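ATP:cob(I)alamin adenosyltransferase, putative (Burkholderia thailandensis, PDB 2ZHZ) probably transfers the adenosyl group of ATP to reduced cobalamin to form adenosylcobalamin, acting as a homotrimer with magnesium-bound ATP. Local coordinates at residues A82-T85 with D86-A90; V136-G139 with A140-L144; L155-L158 with L159-A163. All coordinates share one frame; numbering follows the deposited sequence.

Interaction 1: A82-T85 with D86-A90; sequences AAIT and DAHLA
The imidazole of H88 folds back along the backbone of A83-T85. Its CD2 corner comes within 2.9 Å of T85 N, a tight approach at the ring edge and near its plane. T85 OG1 lies 3.4 Å from the same H88 CD2. One ring face is taken by I84, whose CD1 sits over the ring centre, 4.3 Å above the plane of H88; nearer the backbone, I84 CG2 touches H88 CB at 3.9 Å. The side chains of I84 and H88 meet at about a right angle. With H88 CG beside its own backbone N and anti to the carbonyl carbon (chi1 -68°), the ring turns back toward the incoming loop. Here the loop after helix 56-77 enters helix 86-101, and T85 is the N-cap. Its hydroxyl lies between backbone N and carbonyl carbon (chi1 66°), from where T85 OG1 accepts a weak capping bond from A87 N at 3.2 Å. T85 O starts the helical ladder: L89 N reaches it at 3.3 Å, in the carbonyl plane and nearly straight at the hydrogen (163°), while H88 N adds a weak bond at 3.0 Å to T85 O. Further out, E75 OE1 accepts from the backbone N of both A83 and I84, tying the loop to helix 56-77, and D68 OD1 pairs weakly with H88 ND1. On the subunit side, the D86 carboxylate hydrogen-bonds to S6 OG and K7 N of the second subunit, whose I8 also packs on L89.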
# COMPACT_ATOMS: atom_id res chain seq x y z
N ALA B 82 -20.29 15.59 -7.85
CA ALA B 82 -20.62 14.26 -8.34
C ALA B 82 -19.98 13.99 -9.69
O ALA B 82 -20.49 14.41 -10.73
CB ALA B 82 -22.13 14.11 -8.45
N ALA B 83 -18.85 13.29 -9.68
CA ALA B 83 -18.14 12.97 -10.90
C ALA B 83 -18.39 11.52 -11.33
O ALA B 83 -18.34 11.20 -12.52
CB ALA B 83 -16.66 13.20 -10.72
N ILE B 84 -18.67 10.66 -10.36
CA ILE B 84 -18.92 9.25 -10.66
C ILE B 84 -20.42 9.03 -10.88
O ILE B 84 -21.23 9.33 -10.01
CB ILE B 84 -18.44 8.35 -9.50
CG1 ILE B 84 -16.97 8.64 -9.20
CG2 ILE B 84 -18.63 6.88 -9.86
CD1 ILE B 84 -16.05 8.52 -10.40
N THR B 85 -20.76 8.51 -12.05
CA THR B 85 -22.16 8.27 -12.43
C THR B 85 -22.46 6.81 -12.74
O THR B 85 -21.59 5.95 -12.64
CB THR B 85 -22.51 9.08 -13.68
OG1 THR B 85 -21.76 8.58 -14.79
CG2 THR B 85 -22.17 10.55 -13.49
N ASP B 86 -23.71 6.53 -13.11
CA ASP B 86 -24.11 5.17 -13.45
C ASP B 86 -23.27 4.69 -14.63
O ASP B 86 -22.99 3.50 -14.75
CB ASP B 86 -25.59 5.10 -13.82
CG ASP B 86 -26.50 5.16 -12.62
OD1 ASP B 86 -26.02 4.93 -11.49
OD2 ASP B 86 -27.71 5.41 -12.80
N ALA B 87 -22.89 5.62 -15.49
CA ALA B 87 -22.08 5.29 -16.66
C ALA B 87 -20.78 4.62 -16.22
O ALA B 87 -20.33 3.65 -16.83
CB ALA B 87 -21.78 6.55 -17.45
N HIS B 88 -20.18 5.16 -15.17
CA HIS B 88 -18.93 4.61 -14.64
C HIS B 88 -19.15 3.20 -14.10
O HIS B 88 -18.37 2.30 -14.37
CB HIS B 88 -18.39 5.51 -13.52
CG HIS B 88 -17.94 6.85 -13.99
ND1 HIS B 88 -16.73 7.05 -14.62
CD2 HIS B 88 -18.54 8.07 -13.94
CE1 HIS B 88 -16.60 8.33 -14.93
NE2 HIS B 88 -17.68 8.96 -14.53
N LEU B 89 -20.22 3.03 -13.33
CA LEU B 89 -20.54 1.73 -12.76
C LEU B 89 -20.92 0.72 -13.84
O LEU B 89 -20.59 -0.46 -13.74
CB LEU B 89 -21.70 1.87 -11.77
CG LEU B 89 -21.49 2.85 -10.61
CD1 LEU B 89 -22.74 2.88 -9.75
CD2 LEU B 89 -20.28 2.43 -9.79
N ALA B 90 -21.61 1.19 -14.88
CA ALA B 90 -22.02 0.32 -15.97
C ALA B 90 -20.80 -0.20 -16.71
O ALA B 90 -20.76 -1.37 -17.09
CB ALA B 90 -22.94 1.07 -16.93

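Interaction 2: V136-G139 with A140-L144; sequences VALG and ASEPL
L138 O is gripped by S141 through two groups, the backbone N and the hydroxyl, both at 3.2 Å. S141 N and S141 OG approach from the same face of the L138 carbonyl plane; the backbone donor stands 61° out of it and the hydroxyl less far, and neither lies on a lone pair. The position of S141 OG between its own N and carbonyl carbon (chi1 63°) swings the hydroxyl back onto this oxygen. E142 N brings a third, weak bond to L138 O at 2.9 Å. Just before S141, A140 N is shared between two weak bonds, to V136 O and to A137 O. Such shared, bent bonds mark the C-terminal end of helix 116-141, where the chain stops climbing the helix and turns off through P143. A CA-H...O contact, G139 CA to E142 O at 3.3 Å (144° at the hydrogen), adds to the turn, and L144 CB rests 4.1 Å from G139 CA. L138 meets what follows with both its methyls. CD1 of L138 lies 3.2 Å from E142 OE2, a close brush of a methyl against a carboxylate oxygen, and CD2 of L138 touches CD2 of L144 at 4.1 Å, the two leucine side chains meeting at about a right angle. The other carboxylate oxygen, E142 OE1, forms a salt bridge with R32 of helix 31-50, while L76 of helix 56-77 packs against both L138 and L144. On another side of the helix end, V136, A137 and A140 pack on G16, D29 and R27 of the second subunit, respectively.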
# COMPACT_ATOMS: atom_id res chain seq x y z
N VAL B 136 -16.18 4.21 2.94
CA VAL B 136 -17.36 3.86 3.73
C VAL B 136 -17.31 4.59 5.08
O VAL B 136 -18.33 5.03 5.60
CB VAL B 136 -17.42 2.33 3.98
CG1 VAL B 136 -18.47 2.01 5.04
CG2 VAL B 136 -17.74 1.62 2.68
N ALA B 137 -16.10 4.73 5.63
CA ALA B 137 -15.92 5.41 6.90
C ALA B 137 -16.23 6.90 6.76
O ALA B 137 -16.82 7.51 7.64
CB ALA B 137 -14.48 5.22 7.39
N LEU B 138 -15.81 7.48 5.64
CA LEU B 138 -16.06 8.89 5.39
C LEU B 138 -17.56 9.14 5.27
O LEU B 138 -18.08 10.11 5.80
CB LEU B 138 -15.36 9.34 4.11
CG LEU B 138 -15.75 10.74 3.61
CD1 LEU B 138 -15.38 11.78 4.66
CD2 LEU B 138 -15.04 11.02 2.29
N GLY B 139 -18.24 8.23 4.57
CA GLY B 139 -19.68 8.36 4.37
C GLY B 139 -20.50 8.20 5.63
O GLY B 139 -21.65 8.65 5.68
N ALA B 140 -19.93 7.56 6.65
CA ALA B 140 -20.64 7.37 7.91
C ALA B 140 -20.58 8.61 8.79
O ALA B 140 -21.33 8.74 9.75
CB ALA B 140 -20.06 6.17 8.65
N SER B 141 -19.68 9.54 8.46
CA SER B 141 -19.54 10.76 9.24
C SER B 141 -19.87 12.01 8.43
O SER B 141 -19.97 13.11 8.98
CB SER B 141 -18.12 10.87 9.80
OG SER B 141 -17.17 10.97 8.75
N GLU B 142 -20.03 11.83 7.12
CA GLU B 142 -20.34 12.94 6.23
C GLU B 142 -21.22 12.48 5.09
O GLU B 142 -20.99 11.42 4.50
CB GLU B 142 -19.05 13.54 5.65
CG GLU B 142 -18.09 14.11 6.68
CD GLU B 142 -16.91 14.81 6.02
OE1 GLU B 142 -17.16 15.69 5.17
OE2 GLU B 142 -15.76 14.48 6.36
N PRO B 143 -22.26 13.26 4.75
CA PRO B 143 -23.16 12.88 3.65
C PRO B 143 -22.34 12.74 2.37
O PRO B 143 -21.65 13.67 1.95
CB PRO B 143 -24.15 14.04 3.59
CG PRO B 143 -23.34 15.21 4.10
CD PRO B 143 -22.60 14.60 5.27
N LEU B 144 -22.43 11.57 1.75
CA LEU B 144 -21.67 11.29 0.54
C LEU B 144 -22.54 10.53 -0.45
O LEU B 144 -23.47 9.83 -0.06
CB LEU B 144 -20.44 10.44 0.92
CG LEU B 144 -19.27 10.28 -0.04
CD1 LEU B 144 -18.53 11.61 -0.17
CD2 LEU B 144 -18.32 9.22 0.51

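Interaction 3: L155-L158 with L159-A163; sequences LSDL and LFVLA
L158 packs on L162, and L155 on L159, each pair one turn apart on the buried side of helix 147-169 of the five-helix bundle. L158 CD1 lies 4.0 Å from L162 CG, and L155 CG lies 3.8 Å from L159 CD1; in each pair the side chains cross obliquely. The first leucine of each pair has CG anti to its backbone N, the second CG anti to its carbonyl carbon, which brings the two branches together. Backbone bonds run beneath them, L162 N to L158 O at 2.7 Å and L159 N to L155 O at 2.8 Å. I65 of helix 56-77 packs on L155 and L158, and W95 of helix 86-101 also meets L158. The flank with D157 and F160 is less enclosed. F160 touches the preceding turn mainly through its CB, 3.2 Å from D157 O, while its ring leads away toward R125 and L106. S156, by contrast, is buried, its OG bonded to N153 O and its side chain about 4 Å from a bound magnesium ion. D157, a magnesium-binding residue of this protein, has no metal bound in this chain; its OD1 forms a salt bridge with R11 of the second subunit. The second carboxylate oxygen, D157 OD2, lies beside a methyl one turn on, V161 CG2, at 3.9 Å.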
# COMPACT_ATOMS: atom_id res chain seq x y z
N LEU B 155 -14.72 -2.37 -8.64
CA LEU B 155 -13.34 -2.39 -9.08
C LEU B 155 -12.50 -3.51 -8.45
O LEU B 155 -11.68 -4.12 -9.13
CB LEU B 155 -12.67 -1.04 -8.82
CG LEU B 155 -11.21 -0.92 -9.29
CD1 LEU B 155 -11.10 -1.30 -10.76
CD2 LEU B 155 -10.71 0.50 -9.06
N SER B 156 -12.68 -3.78 -7.16
CA SER B 156 -11.88 -4.85 -6.54
C SER B 156 -12.26 -6.18 -7.17
O SER B 156 -11.42 -7.05 -7.36
CB SER B 156 -12.08 -4.89 -5.01
OG SER B 156 -13.39 -5.27 -4.64
N ASP B 157 -13.54 -6.32 -7.52
CA ASP B 157 -14.02 -7.54 -8.17
C ASP B 157 -13.33 -7.65 -9.53
O ASP B 157 -12.79 -8.70 -9.88
CB ASP B 157 -15.55 -7.45 -8.34
CG ASP B 157 -16.18 -8.75 -8.83
OD1 ASP B 157 -17.42 -8.76 -8.99
OD2 ASP B 157 -15.47 -9.76 -9.04
N LEU B 158 -13.33 -6.56 -10.29
CA LEU B 158 -12.70 -6.55 -11.61
C LEU B 158 -11.19 -6.79 -11.54
O LEU B 158 -10.61 -7.43 -12.42
CB LEU B 158 -12.97 -5.22 -12.33
CG LEU B 158 -12.35 -5.08 -13.72
CD1 LEU B 158 -12.82 -6.22 -14.62
CD2 LEU B 158 -12.73 -3.73 -14.33
N LEU B 159 -10.55 -6.27 -10.50
CA LEU B 159 -9.12 -6.47 -10.34
C LEU B 159 -8.83 -7.96 -10.08
O LEU B 159 -7.82 -8.50 -10.55
CB LEU B 159 -8.58 -5.58 -9.21
CG LEU B 159 -8.49 -4.11 -9.65
CD1 LEU B 159 -8.25 -3.21 -8.45
CD2 LEU B 159 -7.37 -3.96 -10.69
N PHE B 160 -9.73 -8.61 -9.35
CA PHE B 160 -9.59 -10.04 -9.08
C PHE B 160 -9.71 -10.77 -10.41
O PHE B 160 -8.91 -11.64 -10.74
CB PHE B 160 -10.72 -10.50 -8.15
CG PHE B 160 -10.71 -11.98 -7.87
CD1 PHE B 160 -9.89 -12.52 -6.89
CD2 PHE B 160 -11.55 -12.83 -8.58
CE1 PHE B 160 -9.90 -13.89 -6.61
CE2 PHE B 160 -11.58 -14.20 -8.32
CZ PHE B 160 -10.75 -14.73 -7.33
N VAL B 161 -10.72 -10.40 -11.19
CA VAL B 161 -10.96 -11.02 -12.49
C VAL B 161 -9.80 -10.79 -13.45
O VAL B 161 -9.38 -11.70 -14.16
CB VAL B 161 -12.26 -10.50 -13.12
CG1 VAL B 161 -12.46 -11.09 -14.51
CG2 VAL B 161 -13.43 -10.87 -12.23
N LEU B 162 -9.26 -9.57 -13.47
CA LEU B 162 -8.15 -9.26 -14.35
C LEU B 162 -6.90 -10.03 -13.95
O LEU B 162 -6.07 -10.35 -14.80
CB LEU B 162 -7.88 -7.76 -14.37
CG LEU B 162 -8.94 -6.89 -15.06
CD1 LEU B 162 -8.49 -5.44 -15.03
CD2 LEU B 162 -9.16 -7.35 -16.50
N ALA B 163 -6.76 -10.33 -12.66
CA ALA B 163 -5.61 -11.09 -12.21
C ALA B 163 -5.67 -12.48 -12.86
O ALA B 163 -4.65 -13.01 -13.31
CB ALA B 163 -5.61 -11.21 -10.68

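How the interactions relate
All three interactions are local, lying in series along the chain, and none touches another: nearest atoms are about 9 Å apart between interactions 1 and 2, 7 Å between 1 and 3, and 11 Å between 2 and 3. Interaction 1 begins helix 86-101, interaction 2 ends helix 116-141, and interaction 3 lies within the next helix, 147-169. A neighbouring subunit reaches three residues each of interactions 1 and 2, but of interaction 3 D157 alone. Measured from the side chains to a bound ATP, not necessarily the same molecule, S156 of interaction 3 is about 5 Å away, V136 of interaction 2 about 7 Å and L89 of interaction 1 about 11 Å.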